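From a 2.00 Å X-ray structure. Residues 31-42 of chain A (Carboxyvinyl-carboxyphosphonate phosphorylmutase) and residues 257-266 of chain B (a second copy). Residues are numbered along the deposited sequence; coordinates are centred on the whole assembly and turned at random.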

# COMPACT_ATOMS: atom_id res chain seq x y z
N LEU A 31 -25.69 2.98 3.43
CA LEU A 31 -24.32 3.01 3.91
C LEU A 31 -23.33 2.92 2.75
O LEU A 31 -23.34 1.95 2.00
CB LEU A 31 -24.07 1.86 4.88
CG LEU A 31 -22.63 1.71 5.38
CD1 LEU A 31 -22.23 2.89 6.25
CD2 LEU A 31 -22.46 0.40 6.12
N GLN A 32 -22.50 3.94 2.59
CA GLN A 32 -21.45 3.88 1.59
C GLN A 32 -20.19 3.29 2.21
O GLN A 32 -19.72 3.74 3.25
CB GLN A 32 -21.16 5.27 1.02
CG GLN A 32 -22.30 5.87 0.22
CD GLN A 32 -21.92 7.19 -0.41
OE1 GLN A 32 -21.66 8.18 0.28
NE2 GLN A 32 -21.87 7.22 -1.74
N ILE A 33 -19.66 2.26 1.56
CA ILE A 33 -18.49 1.55 2.07
C ILE A 33 -17.36 1.56 1.04
O ILE A 33 -17.35 0.76 0.11
CB ILE A 33 -18.83 0.09 2.41
CG1 ILE A 33 -20.05 0.02 3.34
CG2 ILE A 33 -17.64 -0.60 3.05
CD1 ILE A 33 -20.38 -1.38 3.78
N PRO A 34 -16.41 2.48 1.21
CA PRO A 34 -15.28 2.62 0.29
C PRO A 34 -14.25 1.52 0.46
O PRO A 34 -13.99 1.09 1.58
CB PRO A 34 -14.65 3.95 0.72
CG PRO A 34 -15.60 4.58 1.65
CD PRO A 34 -16.38 3.50 2.27
N GLY A 35 -13.67 1.08 -0.64
CA GLY A 35 -12.54 0.19 -0.58
C GLY A 35 -11.29 0.94 -0.16
O GLY A 35 -11.01 2.03 -0.67
N ALA A 36 -10.54 0.38 0.78
CA ALA A 36 -9.25 0.94 1.17
C ALA A 36 -8.21 -0.16 1.10
O ALA A 36 -8.20 -1.06 1.94
CB ALA A 36 -9.32 1.52 2.57
N HIS A 37 -7.34 -0.10 0.10
CA HIS A 37 -6.34 -1.14 -0.09
C HIS A 37 -5.17 -1.03 0.88
O HIS A 37 -4.40 -1.98 1.03
CB HIS A 37 -5.82 -1.15 -1.53
CG HIS A 37 -5.12 0.12 -1.93
ND1 HIS A 37 -5.80 1.24 -2.34
CD2 HIS A 37 -3.81 0.43 -1.98
CE1 HIS A 37 -4.94 2.20 -2.63
NE2 HIS A 37 -3.72 1.72 -2.42
N ASP A 38 -5.05 0.12 1.54
CA ASP A 38 -4.00 0.32 2.54
C ASP A 38 -4.42 1.29 3.64
O ASP A 38 -5.49 1.90 3.56
CB ASP A 38 -2.69 0.76 1.87
CG ASP A 38 -2.71 2.21 1.40
OD1 ASP A 38 -3.79 2.84 1.39
OD2 ASP A 38 -1.64 2.71 1.02
N ALA A 39 -3.57 1.46 4.64
CA ALA A 39 -3.91 2.27 5.80
C ALA A 39 -4.05 3.76 5.48
O ALA A 39 -4.86 4.44 6.11
CB ALA A 39 -2.91 2.05 6.93
N MSE A 40 -3.29 4.26 4.52
CA MSE A 40 -3.41 5.67 4.15
C MSE A 40 -4.76 5.96 3.50
O MSE A 40 -5.41 6.94 3.83
CB MSE A 40 -2.27 6.12 3.23
CG MSE A 40 -2.38 7.58 2.80
SE MSE A 40 -2.43 8.82 4.31
CE MSE A 40 -3.02 10.43 3.40
N ALA A 41 -5.18 5.09 2.58
CA ALA A 41 -6.49 5.21 1.97
C ALA A 41 -7.58 5.11 3.03
O ALA A 41 -8.59 5.81 2.96
CB ALA A 41 -6.69 4.15 0.89
N ALA A 42 -7.35 4.25 4.02
CA ALA A 42 -8.29 4.08 5.12
C ALA A 42 -8.45 5.37 5.92
O ALA A 42 -9.55 5.75 6.31
CB ALA A 42 -7.83 2.95 6.02
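Chain B 257-266: VFTLIKETGS

Residues 257-264 of chain B form the last two turns of a helix that begins earlier in the chain, and they lie along strand 31-34 of chain A with the two N-to-C directions 168° apart, so nearly antiparallel. The axes come no closer than 10.3 Å, a spacing that leaves room for one layer of side chains. The register follows the same run: Gln A32 CA is 8.0 Å from Lys B262 CA, and Pro A34 CA is 7.9 Å from Phe B258 CA. Two residues along the strand therefore match four along the helix, about one turn.

The strand sorts its side chains by alternation. Gln A32 and Pro A34 point toward the helix, while Leu A31 and Ile A33 are buried and out of its reach. The helix answers with residues one turn apart or nearly so: Phe B258, Ile B261, Lys B262 and Gly B265 make the contacts, and Glu B263 points away.

Gln A32 does the polar work. With chi1 m and chi2 t, its chain extends before chi3, at -65°, turns the amide. Gln A32 NE2 then reaches Ile B261 O at 3.4 Å, a weak hydrogen bond with an angle of 156° at the hydrogen. Ile B261 O also accepts from Gly B265 N at 3.0 Å, so the glutamine adds a second donor to an oxygen already used by the last helical turn. Gln A32 NE2 also lies 3.5 Å from Ile B261 CG2 and 3.8 Å from Gly B265 O, while Gln A32 OE1 sits 4.0 Å from Lys B262 CD. Ile B261 holds the common helical m, t rotamer and points toward the strand. Lys B262 leaves sideways, t at chi1 and p at chi2, and brings its CD methylene to the glutamine; its NZ is hydrogen-bonded elsewhere in the structure.

Where the helix ends, Gly B265 takes phi 93°, psi -2°. A CB at these angles would be jammed against the carbonyl oxygen of Thr B264, reason enough for glycine before any contact with chain A is considered.

Phe B258 is the apolar anchor. Its CA-to-CB bond points sideways, but chi1 at -76° and chi2 at -37° carry the end of the ring nearer to chain A. There Phe B258 CE1 meets Pro A34 CB at 3.7 Å, Phe B258 CZ lies 3.9 Å from Gly A35 O, which approaches the ring edge, and Phe B258 CE2 is 3.7 Å from Ala A41 O. One aromatic side chain thus touches the strand, the loop after it and the start of the next helix. Pro A34, its ring in the C-gamma exo pucker, meets the phenyl ring through CB.

That next helix is set up within chain A. Asp A38, chi1 p at 74°, turns its carboxylate back so that Asp A38 OD1 accepts from Ala A41 N at 2.9 Å, an N-cap, while Asp A38 O accepts from Ala A42 N at 3.0 Å.

The rule is economical: 289 Å² of buried surface, one weak hydrogen bond, one well-placed ring.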

# COMPACT_ATOMS: atom_id res chain seq x y z
N VAL B 257 -11.36 11.76 -4.84
CA VAL B 257 -12.37 10.81 -5.27
C VAL B 257 -13.33 10.48 -4.13
O VAL B 257 -14.52 10.31 -4.35
CB VAL B 257 -11.76 9.54 -5.90
CG1 VAL B 257 -11.10 8.66 -4.86
CG2 VAL B 257 -12.82 8.78 -6.67
N PHE B 258 -12.81 10.41 -2.90
CA PHE B 258 -13.65 10.09 -1.75
C PHE B 258 -14.63 11.22 -1.46
O PHE B 258 -15.78 10.97 -1.11
CB PHE B 258 -12.79 9.81 -0.52
CG PHE B 258 -12.15 8.46 -0.53
CD1 PHE B 258 -12.82 7.37 -1.05
CD2 PHE B 258 -10.87 8.28 -0.04
CE1 PHE B 258 -12.24 6.12 -1.06
CE2 PHE B 258 -10.28 7.03 -0.05
CZ PHE B 258 -10.96 5.95 -0.56
N THR B 259 -14.15 12.45 -1.59
CA THR B 259 -14.99 13.62 -1.40
C THR B 259 -16.08 13.60 -2.46
O THR B 259 -17.24 13.87 -2.18
CB THR B 259 -14.18 14.91 -1.52
OG1 THR B 259 -13.20 14.96 -0.48
CG2 THR B 259 -15.07 16.12 -1.41
N LEU B 260 -15.67 13.27 -3.68
CA LEU B 260 -16.59 13.16 -4.80
C LEU B 260 -17.69 12.15 -4.48
O LEU B 260 -18.87 12.44 -4.61
CB LEU B 260 -15.84 12.74 -6.06
CG LEU B 260 -16.68 12.58 -7.33
CD1 LEU B 260 -17.23 13.92 -7.79
CD2 LEU B 260 -15.86 11.92 -8.43
N ILE B 261 -17.29 10.97 -4.03
CA ILE B 261 -18.26 9.93 -3.71
C ILE B 261 -19.14 10.33 -2.53
O ILE B 261 -20.36 10.13 -2.56
CB ILE B 261 -17.57 8.60 -3.38
CG1 ILE B 261 -16.75 8.12 -4.57
CG2 ILE B 261 -18.59 7.55 -3.00
CD1 ILE B 261 -15.88 6.93 -4.27
N LYS B 262 -18.52 10.90 -1.51
CA LYS B 262 -19.24 11.29 -0.30
C LYS B 262 -20.29 12.36 -0.58
O LYS B 262 -21.39 12.32 -0.02
CB LYS B 262 -18.27 11.80 0.77
CG LYS B 262 -18.92 12.05 2.11
CD LYS B 262 -19.78 10.86 2.51
CE LYS B 262 -20.55 11.11 3.79
NZ LYS B 262 -19.65 11.28 4.95
N GLU B 263 -19.96 13.30 -1.46
CA GLU B 263 -20.80 14.48 -1.63
C GLU B 263 -21.65 14.48 -2.90
O GLU B 263 -22.65 15.19 -2.97
CB GLU B 263 -19.93 15.74 -1.52
CG GLU B 263 -19.19 15.83 -0.19
CD GLU B 263 -18.30 17.06 -0.07
OE1 GLU B 263 -18.35 17.93 -0.97
OE2 GLU B 263 -17.56 17.16 0.93
N THR B 264 -21.27 13.67 -3.89
CA THR B 264 -22.07 13.52 -5.11
C THR B 264 -22.96 12.30 -5.00
O THR B 264 -24.07 12.26 -5.53
CB THR B 264 -21.17 13.38 -6.36
OG1 THR B 264 -20.53 14.63 -6.63
CG2 THR B 264 -21.98 12.97 -7.58
N GLY B 265 -22.47 11.30 -4.27
CA GLY B 265 -23.14 10.02 -4.18
C GLY B 265 -22.58 9.08 -5.23
O GLY B 265 -22.98 7.92 -5.31
N SER B 266 -21.65 9.58 -6.04
CA SER B 266 -21.11 8.78 -7.14
C SER B 266 -19.73 9.22 -7.64
O SER B 266 -19.34 10.37 -7.49
CB SER B 266 -22.09 8.76 -8.30
OG SER B 266 -21.60 7.94 -9.34